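PDB 2WB7: PT26-6P from Thermococcus sp., which is of unknown function but is encoded by a mobile extrachromosomal element of euryarchaea and combines immunoglobulin-like domains with a helical domain. Local coordinates for residues Pro81-Ile87 and Phe112-Ile118; Phe39-Gly43 and Thr214-His220; Ala3-Asp7 and Asp393-Lys397; Lys15-Ala20 and Leu248-Val253. All blocks are in the same frame, centred on the assembly; numbering follows the deposited sequence.

Interaction 1: residues Pro81-Ile87 and Phe112-Ile118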
loop_
_atom_site.group_PDB
_atom_site.type_symbol
_atom_site.label_atom_id
_atom_site.label_comp_id
_atom_site.label_asym_id
_atom_site.label_seq_id
_atom_site.Cartn_x
_atom_site.Cartn_y
_atom_site.Cartn_z
ATOM N N PRO A 81 50.741 18.268 -8.476
ATOM C CA PRO A 81 50.201 17.206 -9.321
ATOM C C PRO A 81 50.340 15.792 -8.753
ATOM O O PRO A 81 49.580 14.907 -9.146
ATOM C CB PRO A 81 51.044 17.313 -10.595
ATOM C CG PRO A 81 51.439 18.748 -10.677
ATOM C CD PRO A 81 51.459 19.291 -9.256
ATOM N N PHE A 82 51.301 15.576 -7.856
ATOM C CA PHE A 82 51.620 14.230 -7.385
ATOM C C PHE A 82 51.099 14.033 -5.982
ATOM O O PHE A 82 51.191 12.937 -5.421
ATOM C CB PHE A 82 53.137 14.013 -7.390
ATOM C CG PHE A 82 53.830 14.663 -8.551
ATOM C CD1 PHE A 82 53.968 16.045 -8.610
ATOM C CD2 PHE A 82 54.333 13.894 -9.592
ATOM C CE1 PHE A 82 54.592 16.645 -9.686
ATOM C CE2 PHE A 82 54.959 14.489 -10.669
ATOM C CZ PHE A 82 55.087 15.867 -10.719
ATOM N N ASN A 83 50.571 15.110 -5.410
ATOM C CA ASN A 83 50.042 15.070 -4.055
ATOM C C ASN A 83 48.739 14.287 -3.961
ATOM O O ASN A 83 47.739 14.766 -3.431
ATOM C CB ASN A 83 49.878 16.486 -3.512
ATOM C CG ASN A 83 51.184 17.063 -3.037
ATOM O OD1 ASN A 83 51.249 18.212 -2.623
ATOM N ND2 ASN A 83 52.243 16.263 -3.101
ATOM N N LYS A 84 48.782 13.063 -4.470
ATOM C CA LYS A 84 47.599 12.229 -4.589
ATOM C C LYS A 84 46.951 11.863 -3.254
ATOM O O LYS A 84 47.629 11.568 -2.265
ATOM C CB LYS A 84 47.932 10.965 -5.378
ATOM C CG LYS A 84 48.193 11.245 -6.845
ATOM C CD LYS A 84 48.730 10.008 -7.540
ATOM C CE LYS A 84 48.873 10.230 -9.039
ATOM N NZ LYS A 84 49.337 8.990 -9.739
ATOM N N VAL A 85 45.620 11.890 -3.255
ATOM C CA VAL A 85 44.819 11.465 -2.123
ATOM C C VAL A 85 44.489 9.982 -2.267
ATOM O O VAL A 85 43.956 9.565 -3.284
ATOM C CB VAL A 85 43.517 12.266 -2.060
ATOM C CG1 VAL A 85 42.600 11.673 -1.031
ATOM C CG2 VAL A 85 43.815 13.719 -1.739
ATOM N N HIS A 86 44.844 9.187 -1.261
ATOM C CA HIS A 86 44.521 7.754 -1.244
ATOM C C HIS A 86 43.346 7.505 -0.311
ATOM O O HIS A 86 43.333 8.016 0.813
ATOM C CB HIS A 86 45.707 6.937 -0.733
ATOM C CG HIS A 86 46.877 6.910 -1.661
ATOM N ND1 HIS A 86 47.262 5.770 -2.333
ATOM C CD2 HIS A 86 47.757 7.874 -2.017
ATOM C CE1 HIS A 86 48.322 6.037 -3.074
ATOM N NE2 HIS A 86 48.645 7.305 -2.897
ATOM N N ILE A 87 42.367 6.719 -0.752
ATOM C CA ILE A 87 41.258 6.374 0.139
ATOM C C ILE A 87 41.401 4.924 0.575
ATOM O O ILE A 87 41.401 4.014 -0.256
ATOM C CB ILE A 87 39.899 6.629 -0.518
ATOM C CG1 ILE A 87 39.894 8.001 -1.174
ATOM C CG2 ILE A 87 38.806 6.582 0.514
ATOM C CD1 ILE A 87 38.601 8.304 -1.874
ATOM N N PHE A 112 39.557 0.866 -4.050
ATOM C CA PHE A 112 40.055 2.109 -4.602
ATOM C C PHE A 112 41.374 1.977 -5.339
ATOM O O PHE A 112 42.114 1.010 -5.163
ATOM C CB PHE A 112 40.129 3.167 -3.513
ATOM C CG PHE A 112 38.828 3.389 -2.826
ATOM C CD1 PHE A 112 38.625 2.930 -1.537
ATOM C CD2 PHE A 112 37.792 4.026 -3.483
ATOM C CE1 PHE A 112 37.411 3.119 -0.905
ATOM C CE2 PHE A 112 36.579 4.227 -2.860
ATOM C CZ PHE A 112 36.384 3.771 -1.567
ATOM N N ARG A 113 41.642 2.977 -6.172
ATOM C CA ARG A 113 42.808 3.043 -7.042
ATOM C C ARG A 113 44.117 3.009 -6.270
ATOM O O ARG A 113 44.356 3.849 -5.399
ATOM C CB ARG A 113 42.719 4.327 -7.852
ATOM C CG ARG A 113 43.744 4.489 -8.918
ATOM C CD ARG A 113 43.140 5.346 -10.021
ATOM N NE ARG A 113 42.122 4.596 -10.760
ATOM C CZ ARG A 113 41.185 5.143 -11.533
ATOM N NH1 ARG A 113 41.106 6.459 -11.664
ATOM N NH2 ARG A 113 40.315 4.366 -12.164
ATOM N N GLN A 114 44.956 2.026 -6.592
ATOM C CA GLN A 114 46.263 1.845 -5.948
ATOM C C GLN A 114 47.069 3.138 -5.883
ATOM O O GLN A 114 47.668 3.460 -4.849
ATOM C CB GLN A 114 47.087 0.805 -6.710
ATOM C CG GLN A 114 46.332 -0.458 -7.106
ATOM C CD GLN A 114 46.108 -1.368 -5.923
ATOM O OE1 GLN A 114 45.760 -0.904 -4.833
ATOM N NE2 GLN A 114 46.316 -2.672 -6.123
ATOM N N GLY A 115 47.092 3.862 -6.999
ATOM C CA GLY A 115 47.900 5.064 -7.119
ATOM C C GLY A 115 47.350 6.288 -6.410
ATOM O O GLY A 115 48.000 7.332 -6.384
ATOM N N GLY A 116 46.166 6.180 -5.821
ATOM C CA GLY A 116 45.541 7.356 -5.224
ATOM C C GLY A 116 44.883 8.236 -6.281
ATOM O O GLY A 116 44.832 7.870 -7.458
ATOM N N TYR A 117 44.387 9.401 -5.861
ATOM C CA TYR A 117 43.551 10.239 -6.703
ATOM C C TYR A 117 44.011 11.672 -6.624
ATOM O O TYR A 117 44.430 12.125 -5.567
ATOM C CB TYR A 117 42.087 10.190 -6.224
ATOM C CG TYR A 117 41.456 8.818 -6.319
ATOM C CD1 TYR A 117 41.472 7.952 -5.239
ATOM C CD2 TYR A 117 40.865 8.385 -7.498
ATOM C CE1 TYR A 117 40.914 6.701 -5.328
ATOM C CE2 TYR A 117 40.303 7.137 -7.600
ATOM C CZ TYR A 117 40.331 6.298 -6.512
ATOM O OH TYR A 117 39.782 5.048 -6.586
ATOM N N ILE A 118 43.913 12.396 -7.732
ATOM C CA ILE A 118 44.037 13.844 -7.685
ATOM C C ILE A 118 43.025 14.465 -8.633
ATOM O O ILE A 118 42.737 13.891 -9.669
ATOM C CB ILE A 118 45.462 14.310 -8.034
ATOM C CG1 ILE A 118 45.566 15.826 -7.860
ATOM C CG2 ILE A 118 45.855 13.849 -9.443
ATOM C CD1 ILE A 118 46.875 16.265 -7.257
#

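Interaction 2: residues Phe39-Gly43 and Thr214-His220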
loop_
_atom_site.group_PDB
_atom_site.type_symbol
_atom_site.label_atom_id
_atom_site.label_comp_id
_atom_site.label_asym_id
_atom_site.label_seq_id
_atom_site.Cartn_x
_atom_site.Cartn_y
_atom_site.Cartn_z
ATOM N N PHE A 39 16.605 11.684 -6.741
ATOM C CA PHE A 39 17.603 11.801 -5.699
ATOM C C PHE A 39 17.721 13.217 -5.148
ATOM O O PHE A 39 17.593 14.197 -5.868
ATOM C CB PHE A 39 18.950 11.305 -6.200
ATOM C CG PHE A 39 19.131 9.829 -6.062
ATOM C CD1 PHE A 39 19.285 9.255 -4.811
ATOM C CD2 PHE A 39 19.152 9.009 -7.184
ATOM C CE1 PHE A 39 19.453 7.893 -4.679
ATOM C CE2 PHE A 39 19.318 7.649 -7.059
ATOM C CZ PHE A 39 19.469 7.087 -5.804
ATOM N N VAL A 40 17.963 13.306 -3.855
ATOM C CA VAL A 40 18.118 14.574 -3.190
ATOM C C VAL A 40 19.307 14.457 -2.249
ATOM O O VAL A 40 19.555 13.388 -1.696
ATOM C CB VAL A 40 16.844 14.921 -2.397
ATOM C CG1 VAL A 40 17.106 16.049 -1.404
ATOM C CG2 VAL A 40 15.745 15.302 -3.359
ATOM N N GLU A 41 20.062 15.533 -2.078
ATOM C CA GLU A 41 21.136 15.478 -1.109
ATOM C C GLU A 41 20.516 15.325 0.271
ATOM O O GLU A 41 19.538 15.995 0.602
ATOM C CB GLU A 41 22.010 16.723 -1.182
ATOM C CG GLU A 41 23.484 16.431 -0.927
ATOM C CD GLU A 41 24.261 17.677 -0.536
ATOM O OE1 GLU A 41 25.514 17.685 -0.656
ATOM O OE2 GLU A 41 23.605 18.653 -0.110
ATOM N N TYR A 42 21.066 14.407 1.055
ATOM C CA TYR A 42 20.619 14.210 2.420
ATOM C C TYR A 42 21.545 14.981 3.333
ATOM O O TYR A 42 21.180 15.317 4.452
ATOM C CB TYR A 42 20.635 12.729 2.797
ATOM C CG TYR A 42 19.403 11.956 2.369
ATOM C CD1 TYR A 42 18.596 12.398 1.318
ATOM C CD2 TYR A 42 19.057 10.770 2.998
ATOM C CE1 TYR A 42 17.467 11.675 0.918
ATOM C CE2 TYR A 42 17.938 10.045 2.605
ATOM C CZ TYR A 42 17.148 10.504 1.578
ATOM O OH TYR A 42 16.057 9.764 1.215
ATOM N N GLY A 43 22.753 15.249 2.846
ATOM C CA GLY A 43 23.705 16.090 3.564
ATOM C C GLY A 43 25.129 15.916 3.083
ATOM O O GLY A 43 25.393 15.119 2.186
ATOM N N THR A 214 24.042 13.140 7.826
ATOM C CA THR A 214 22.870 13.791 7.261
ATOM C C THR A 214 22.106 14.542 8.337
ATOM O O THR A 214 22.421 14.430 9.522
ATOM C CB THR A 214 21.946 12.783 6.549
ATOM O OG1 THR A 214 21.567 11.747 7.464
ATOM C CG2 THR A 214 22.670 12.151 5.368
ATOM N N THR A 215 21.102 15.305 7.925
ATOM C CA THR A 215 20.292 16.042 8.883
ATOM C C THR A 215 18.812 15.860 8.584
ATOM O O THR A 215 18.340 16.255 7.523
ATOM C CB THR A 215 20.632 17.550 8.853
ATOM O OG1 THR A 215 22.033 17.723 8.583
ATOM C CG2 THR A 215 20.279 18.204 10.188
ATOM N N THR A 216 18.075 15.258 9.510
ATOM C CA THR A 216 16.660 15.004 9.263
ATOM C C THR A 216 16.484 14.116 8.021
ATOM O O THR A 216 15.554 14.291 7.229
ATOM C CB THR A 216 15.885 16.339 9.104
ATOM O OG1 THR A 216 16.333 17.250 10.112
ATOM C CG2 THR A 216 14.380 16.135 9.237
ATOM N N ALA A 217 17.385 13.153 7.860
ATOM C CA ALA A 217 17.255 12.177 6.784
ATOM C C ALA A 217 15.854 11.582 6.790
ATOM O O ALA A 217 15.193 11.527 5.754
ATOM C CB ALA A 217 18.296 11.076 6.931
ATOM N N TRP A 218 15.425 11.132 7.969
ATOM C CA TRP A 218 14.135 10.479 8.153
ATOM C C TRP A 218 12.990 11.319 7.619
ATOM O O TRP A 218 11.912 10.800 7.380
ATOM C CB TRP A 218 13.882 10.155 9.626
ATOM C CG TRP A 218 13.990 11.343 10.529
ATOM C CD1 TRP A 218 15.091 11.730 11.252
ATOM C CD2 TRP A 218 12.962 12.305 10.817
ATOM N NE1 TRP A 218 14.809 12.875 11.962
ATOM C CE2 TRP A 218 13.511 13.246 11.718
ATOM C CE3 TRP A 218 11.629 12.456 10.411
ATOM C CZ2 TRP A 218 12.774 14.327 12.214
ATOM C CZ3 TRP A 218 10.899 13.530 10.901
ATOM C CH2 TRP A 218 11.474 14.454 11.790
ATOM N N GLY A 219 13.229 12.605 7.392
ATOM C CA GLY A 219 12.185 13.466 6.860
ATOM C C GLY A 219 11.810 13.199 5.417
ATOM O O GLY A 219 11.046 13.956 4.812
ATOM N N HIS A 220 12.350 12.133 4.841
ATOM C CA HIS A 220 12.023 11.798 3.454
ATOM C C HIS A 220 11.065 10.631 3.417
ATOM O O HIS A 220 10.651 10.194 2.346
ATOM C CB HIS A 220 13.280 11.469 2.643
ATOM C CG HIS A 220 14.226 12.620 2.508
ATOM N ND1 HIS A 220 15.404 12.704 3.218
ATOM C CD2 HIS A 220 14.162 13.742 1.750
ATOM C CE1 HIS A 220 16.022 13.831 2.907
ATOM N NE2 HIS A 220 15.290 14.477 2.016
#

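Interaction 3: residues Ala3-Asp7 and Asp393-Lys397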
loop_
_atom_site.group_PDB
_atom_site.type_symbol
_atom_site.label_atom_id
_atom_site.label_comp_id
_atom_site.label_asym_id
_atom_site.label_seq_id
_atom_site.Cartn_x
_atom_site.Cartn_y
_atom_site.Cartn_z
ATOM N N ALA A 3 -30.634 0.064 -15.777
ATOM C CA ALA A 3 -30.207 0.480 -14.457
ATOM C C ALA A 3 -31.089 -0.179 -13.415
ATOM O O ALA A 3 -30.652 -0.542 -12.332
ATOM C CB ALA A 3 -30.317 1.989 -14.330
ATOM N N THR A 4 -32.348 -0.337 -13.757
ATOM C CA THR A 4 -33.337 -0.620 -12.759
ATOM C C THR A 4 -33.372 -2.093 -12.344
ATOM O O THR A 4 -33.456 -2.411 -11.156
ATOM C CB THR A 4 -34.692 -0.091 -13.227
ATOM O OG1 THR A 4 -35.672 -0.318 -12.213
ATOM C CG2 THR A 4 -35.107 -0.756 -14.554
ATOM N N ILE A 5 -33.269 -3.003 -13.302
ATOM C CA ILE A 5 -33.234 -4.429 -12.968
ATOM C C ILE A 5 -31.824 -4.972 -12.720
ATOM O O ILE A 5 -31.615 -5.750 -11.795
ATOM C CB ILE A 5 -33.916 -5.262 -14.061
ATOM C CG1 ILE A 5 -35.377 -4.843 -14.172
ATOM C CG2 ILE A 5 -33.784 -6.764 -13.778
ATOM C CD1 ILE A 5 -36.140 -5.649 -15.166
ATOM N N ASN A 6 -30.873 -4.543 -13.550
ATOM C CA ASN A 6 -29.492 -5.027 -13.516
ATOM C C ASN A 6 -28.529 -4.170 -12.718
ATOM O O ASN A 6 -27.453 -4.622 -12.338
ATOM C CB ASN A 6 -28.954 -5.134 -14.934
ATOM C CG ASN A 6 -29.290 -6.453 -15.571
ATOM O OD1 ASN A 6 -30.443 -6.904 -15.539
ATOM N ND2 ASN A 6 -28.278 -7.098 -16.148
ATOM N N ASP A 7 -28.899 -2.916 -12.503
ATOM C CA ASP A 7 -28.026 -1.983 -11.821
ATOM C C ASP A 7 -26.729 -1.764 -12.599
ATOM O O ASP A 7 -25.660 -1.656 -12.022
ATOM C CB ASP A 7 -27.758 -2.485 -10.412
ATOM C CG ASP A 7 -29.030 -2.914 -9.710
ATOM O OD1 ASP A 7 -29.848 -2.039 -9.354
ATOM O OD2 ASP A 7 -29.222 -4.131 -9.524
ATOM N N ASP A 393 -34.785 -8.529 -8.154
ATOM C CA ASP A 393 -34.894 -8.147 -9.546
ATOM C C ASP A 393 -36.194 -8.685 -10.156
ATOM O O ASP A 393 -36.883 -7.969 -10.882
ATOM C CB ASP A 393 -33.692 -8.636 -10.350
ATOM C CG ASP A 393 -32.368 -8.088 -9.826
ATOM O OD1 ASP A 393 -32.367 -7.058 -9.111
ATOM O OD2 ASP A 393 -31.320 -8.695 -10.141
ATOM N N GLN A 394 -36.528 -9.943 -9.868
ATOM C CA GLN A 394 -37.727 -10.537 -10.443
ATOM C C GLN A 394 -38.936 -9.666 -10.182
ATOM O O GLN A 394 -39.708 -9.357 -11.087
ATOM C CB GLN A 394 -37.983 -11.946 -9.890
ATOM C CG GLN A 394 -38.998 -12.767 -10.709
ATOM C CD GLN A 394 -38.733 -12.696 -12.216
ATOM O OE1 GLN A 394 -37.694 -13.155 -12.703
ATOM N NE2 GLN A 394 -39.669 -12.105 -12.955
ATOM N N ASP A 395 -39.088 -9.262 -8.926
ATOM C CA ASP A 395 -40.240 -8.475 -8.487
ATOM C C ASP A 395 -40.221 -7.101 -9.125
ATOM O O ASP A 395 -41.271 -6.559 -9.493
ATOM C CB ASP A 395 -40.242 -8.327 -6.972
ATOM C CG ASP A 395 -40.241 -9.670 -6.248
ATOM O OD1 ASP A 395 -39.935 -10.706 -6.873
ATOM O OD2 ASP A 395 -40.541 -9.700 -5.040
ATOM N N VAL A 396 -39.031 -6.535 -9.272
ATOM C CA VAL A 396 -38.918 -5.277 -9.988
ATOM C C VAL A 396 -39.330 -5.438 -11.444
ATOM O O VAL A 396 -39.955 -4.551 -12.029
ATOM C CB VAL A 396 -37.506 -4.694 -9.924
ATOM C CG1 VAL A 396 -37.376 -3.543 -10.911
ATOM C CG2 VAL A 396 -37.204 -4.213 -8.513
ATOM N N LYS A 397 -38.976 -6.581 -12.023
ATOM C CA LYS A 397 -39.340 -6.863 -13.393
ATOM C C LYS A 397 -40.845 -7.057 -13.518
ATOM O O LYS A 397 -41.448 -6.503 -14.442
ATOM C CB LYS A 397 -38.598 -8.078 -13.933
ATOM C CG LYS A 397 -38.791 -8.243 -15.439
ATOM C CD LYS A 397 -38.613 -9.684 -15.891
ATOM C CE LYS A 397 -39.548 -10.004 -17.063
ATOM N NZ LYS A 397 -39.972 -11.443 -17.036
#

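Interaction 4: residues Lys15-Ala20 and Leu248-Val253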
loop_
_atom_site.group_PDB
_atom_site.type_symbol
_atom_site.label_atom_id
_atom_site.label_comp_id
_atom_site.label_asym_id
_atom_site.label_seq_id
_atom_site.Cartn_x
_atom_site.Cartn_y
_atom_site.Cartn_z
ATOM N N LYS A 15 -17.063 -1.641 -13.571
ATOM C CA LYS A 15 -15.627 -1.886 -13.495
ATOM C C LYS A 15 -15.307 -3.370 -13.514
ATOM O O LYS A 15 -14.147 -3.763 -13.590
ATOM C CB LYS A 15 -15.028 -1.217 -12.262
ATOM C CG LYS A 15 -15.118 0.297 -12.325
ATOM C CD LYS A 15 -14.598 0.944 -11.049
ATOM C CE LYS A 15 -15.248 2.311 -10.817
ATOM N NZ LYS A 15 -14.934 2.877 -9.475
ATOM N N ALA A 16 -16.351 -4.187 -13.436
ATOM C CA ALA A 16 -16.193 -5.625 -13.523
ATOM C C ALA A 16 -15.303 -5.954 -14.704
ATOM O O ALA A 16 -15.145 -5.138 -15.607
ATOM C CB ALA A 16 -17.535 -6.284 -13.689
ATOM N N LEU A 17 -14.731 -7.152 -14.700
ATOM C CA LEU A 17 -13.838 -7.570 -15.766
ATOM C C LEU A 17 -13.863 -9.075 -15.898
ATOM O O LEU A 17 -13.910 -9.780 -14.893
ATOM C CB LEU A 17 -12.430 -7.120 -15.456
ATOM C CG LEU A 17 -12.177 -5.634 -15.610
ATOM C CD1 LEU A 17 -10.751 -5.315 -15.175
ATOM C CD2 LEU A 17 -12.449 -5.224 -17.053
ATOM N N ASP A 18 -13.843 -9.562 -17.141
ATOM C CA ASP A 18 -13.749 -10.991 -17.411
ATOM C C ASP A 18 -12.430 -11.507 -16.913
ATOM O O ASP A 18 -12.359 -12.606 -16.384
ATOM C CB ASP A 18 -13.808 -11.292 -18.909
ATOM C CG ASP A 18 -14.947 -10.581 -19.624
ATOM O OD1 ASP A 18 -14.655 -9.594 -20.366
ATOM O OD2 ASP A 18 -16.119 -11.025 -19.474
ATOM N N HIS A 19 -11.386 -10.708 -17.098
ATOM C CA HIS A 19 -10.029 -11.128 -16.770
ATOM C C HIS A 19 -9.237 -10.029 -16.046
ATOM O O HIS A 19 -9.289 -8.860 -16.421
ATOM C CB HIS A 19 -9.299 -11.615 -18.037
ATOM C CG HIS A 19 -10.025 -12.710 -18.767
ATOM N ND1 HIS A 19 -10.089 -14.009 -18.297
ATOM C CD2 HIS A 19 -10.728 -12.698 -19.927
ATOM C CE1 HIS A 19 -10.804 -14.744 -19.131
ATOM N NE2 HIS A 19 -11.202 -13.974 -20.128
ATOM N N ALA A 20 -8.495 -10.423 -15.012
ATOM C CA ALA A 20 -7.864 -9.463 -14.098
ATOM C C ALA A 20 -6.415 -9.098 -14.449
ATOM O O ALA A 20 -5.903 -8.060 -14.013
ATOM C CB ALA A 20 -7.937 -9.990 -12.664
ATOM N N LEU A 248 -22.425 -11.445 -13.442
ATOM C CA LEU A 248 -21.184 -11.166 -12.709
ATOM C C LEU A 248 -20.410 -12.395 -12.228
ATOM O O LEU A 248 -19.369 -12.259 -11.593
ATOM C CB LEU A 248 -21.455 -10.262 -11.509
ATOM C CG LEU A 248 -21.036 -8.818 -11.758
ATOM C CD1 LEU A 248 -21.476 -8.385 -13.153
ATOM C CD2 LEU A 248 -21.597 -7.901 -10.697
ATOM N N SER A 249 -20.899 -13.595 -12.505
ATOM C CA SER A 249 -20.144 -14.756 -12.057
ATOM C C SER A 249 -18.817 -14.798 -12.819
ATOM O O SER A 249 -18.784 -14.642 -14.037
ATOM C CB SER A 249 -20.942 -16.068 -12.204
ATOM O OG SER A 249 -21.177 -16.409 -13.559
ATOM N N GLY A 250 -17.724 -14.990 -12.093
ATOM C CA GLY A 250 -16.421 -15.121 -12.722
ATOM C C GLY A 250 -15.802 -13.805 -13.153
ATOM O O GLY A 250 -14.852 -13.792 -13.930
ATOM N N LYS A 251 -16.321 -12.690 -12.649
ATOM C CA LYS A 251 -15.726 -11.392 -12.953
ATOM C C LYS A 251 -14.894 -10.846 -11.798
ATOM O O LYS A 251 -15.109 -11.208 -10.639
ATOM C CB LYS A 251 -16.795 -10.398 -13.378
ATOM C CG LYS A 251 -17.506 -10.833 -14.636
ATOM C CD LYS A 251 -17.833 -9.637 -15.534
ATOM C CE LYS A 251 -18.544 -10.108 -16.790
ATOM N NZ LYS A 251 -18.033 -11.472 -17.136
ATOM N N TRP A 252 -13.937 -9.985 -12.124
ATOM C CA TRP A 252 -13.055 -9.410 -11.120
ATOM C C TRP A 252 -13.188 -7.906 -11.085
ATOM O O TRP A 252 -13.689 -7.297 -12.020
ATOM C CB TRP A 252 -11.602 -9.740 -11.447
ATOM C CG TRP A 252 -11.340 -11.182 -11.709
ATOM C CD1 TRP A 252 -11.521 -11.844 -12.884
ATOM C CD2 TRP A 252 -10.822 -12.140 -10.782
ATOM N NE1 TRP A 252 -11.152 -13.156 -12.746
ATOM C CE2 TRP A 252 -10.727 -13.368 -11.464
ATOM C CE3 TRP A 252 -10.438 -12.082 -9.442
ATOM C CZ2 TRP A 252 -10.267 -14.529 -10.852
ATOM C CZ3 TRP A 252 -9.982 -13.239 -8.838
ATOM C CH2 TRP A 252 -9.897 -14.440 -9.543
ATOM N N VAL A 253 -12.716 -7.315 -9.998
ATOM C CA VAL A 253 -12.477 -5.890 -9.927
ATOM C C VAL A 253 -11.175 -5.716 -9.160
ATOM O O VAL A 253 -10.828 -6.557 -8.324
ATOM C CB VAL A 253 -13.570 -5.191 -9.146
ATOM C CG1 VAL A 253 -14.841 -5.055 -9.976
ATOM C CG2 VAL A 253 -13.824 -5.933 -7.857
#

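Interaction 1: residues Pro81-Ile87 and Phe112-Ile118
Pro-81 opens the first segment with its ring turned from the partner, but its carbonyl O lies 3.6 Å from CD1 of Ile-118, whose tip packs against the backbone here. At Asn-83, the centre of an inverse gamma turn, the chain bends sharply into strand 85-96. Lys-84 then runs extended beside the second segment: its CD is 3.0 Å from Gly-115 O, and its CA makes a CA-H...O contact of 3.3 Å with Tyr-117 O. Val-85 carries the backbone link, donating from N to Tyr-117 O and accepting at O from Tyr-117 N, both at 2.6 Å, as an antiparallel hydrogen-bonded pair. At His-86 the ring lies flat over Gly-116, whose CA sits 3.6 Å from the ring centroid in a CH-pi contact; a CB on Gly-116 would collide with CD2 of His-86. NE2 of the imidazole is hydrogen-bonded to Glu-174 of strand 163-178. Ile-87 finishes the walk by pointing CB at the face of the Phe-112 ring, 4.2 Å from its centroid, while Arg-113 to Gly-116 form a type I turn that Tyr-117 OH braces by accepting from Arg-113 N at 2.8 Å. The motif is thus a single antiparallel beta bridge that pins the loop between strands 104-108 and 120-129 to the start of strand 85-96 in the first immunoglobulin-like domain.

Interaction 2: residues Phe39-Gly43 and Thr214-His220
A classic beta bulge, in which Tyr-42 and Gly-43 both face Ile-55 of the neighbouring strand 52-62, sets the stage for this contact between strand 39-44 and the loop joining strands 198-213 and 221-222. At its centre the rings of Tyr-42 and His-220 form an offset stack, with centroids 4.0 Å apart and planes only 7° from parallel; Tyr-42 CZ comes within 3.3 Å of His-220 ND1. The imidazole is held in place by its own 3-10 turn, because ND1 of His-220 donates to Ala-217 O at 2.8 Å, while the phenol OH of Tyr-42 is bonded to Pro-58 O. Small side chains fill in around the tyrosine: Thr-214 CG2 packs 3.3 Å from Tyr-42 CB, and Ala-217 CB lies 4.0 Å from Tyr-42 CD2. Thr-214 leaves its hydroxyl for Glu-164 and Ile-165 of strand 163-178. Between the backbones there is one weak hydrogen bond, from Thr-215 N to Tyr-42 O at 3.5 Å. At phi 162° and psi 180° a CB on Gly-43 would already collide with the carbonyl O of Tyr-42. The stack thus fastens a bulged strand of the mixed sheet to the 3-10 crossing that brings the chain in from the neighbouring antiparallel sheet.

Interaction 3: residues Ala3-Asp7 and Asp393-Lys397
Here the N-terminal segment packs on the first turn of helix 393-404, at the start of the C-terminal helical domain. Residues 3-6 have helical backbone angles without regular helical bonding, and the main apolar side chain they offer is Ile-5. With chi1 m and chi2 t, its side chain extends over the helix: CG1 lies 4.0 Å from Val-396 CG1, CD1 is 3.7 Å from Lys-397 CB, and CG2 is 3.9 Å from Asp-393 CB. Val-396, a t rotamer with its CB directed at the N-terminal segment, also places CG1 3.9 Å from Thr-4 OG1. Lys-397 contributes the base of its side chain, while its amine extends past the contact. No hydrogen bond crosses between the two segments. Instead, Asp-7 and Asp-393, both m at chi1, hold their carboxylates close together and are reconciled by shared lysines: Lys-241 and Lys-482 each form salt bridges to both, and Lys-483 adds another to Asp-7. Lys-482 belongs to helix 471-499, so the charged cluster ties the N-terminal segment to two helices of the domain. With these cations close by, like charges can stand near one another, Asp-7 OD2 being 4.3 Å from Asp-393 OD1.

Interaction 4: residues Lys15-Ala20 and Leu248-Val253
Two backbone segments without regular structure run antiparallel on the surface, and one clear hydrogen bond links their main chains: Trp-252 N donates to Leu-17 O at 2.8 Å. The same carbonyl also receives a CA-H...O contact, Lys-251 CA lying 3.1 Å from Leu-17 O, so this one acceptor meets two neighbouring residues. On the return side, Trp-252 O is approached by Ala-16 CA at 3.4 Å in a second CA-H...O contact. Next along the chain, Asp-18 uses its carboxylate for a salt bridge, OD2 to Lys-251 NZ at 3.1 Å. Lys-251 closes a type II beta turn begun at Leu-248, its N bonding to Leu-248 O at 3.3 Å, with Gly-250 taking the positive phi. This turn leads into strand 253-261 of the eight-stranded antiparallel sheet, where Val-253 bonds through its backbone to Ala-272; the contact therefore sets the chain preceding helix 21-34 against the entry to the sheet of the second immunoglobulin-like domain. Apolar groups fill in between the polar links. Ala-20 CB stands over the indole of Trp-252, 4.0 Å from the centroid of its five-membered ring, and Ala-16 CB rests 3.8 Å from Lys-251 CD. Farther out, Lys-15 NZ has a weak hydrogen bond to Gly-232 O and a long, weak ion pair with Asp-11, and Ser-249 OG is bonded to Leu-246 O.

Overall arrangement
The four contacts are spread along an elongated chain, with interactions 1 and 2 on one side of its centre and 3 and 4 on the other; the centres of 1 and 3 are about 82 Å apart. Interactions 1, 2 and 3 are partly buried, whereas 4 is a surface contact. Strand 163-178 flanks both 1 and 2, which rely on ring packing: CH-pi contacts with a true backbone bridge in 1, an offset stack with one weak bond in 2. Interactions 3 and 4, centres about 20 Å apart, both engage the N-terminal region before helix 21-34, and charge matters more there: clustered salt bridges surround 3, while a single one spans 4.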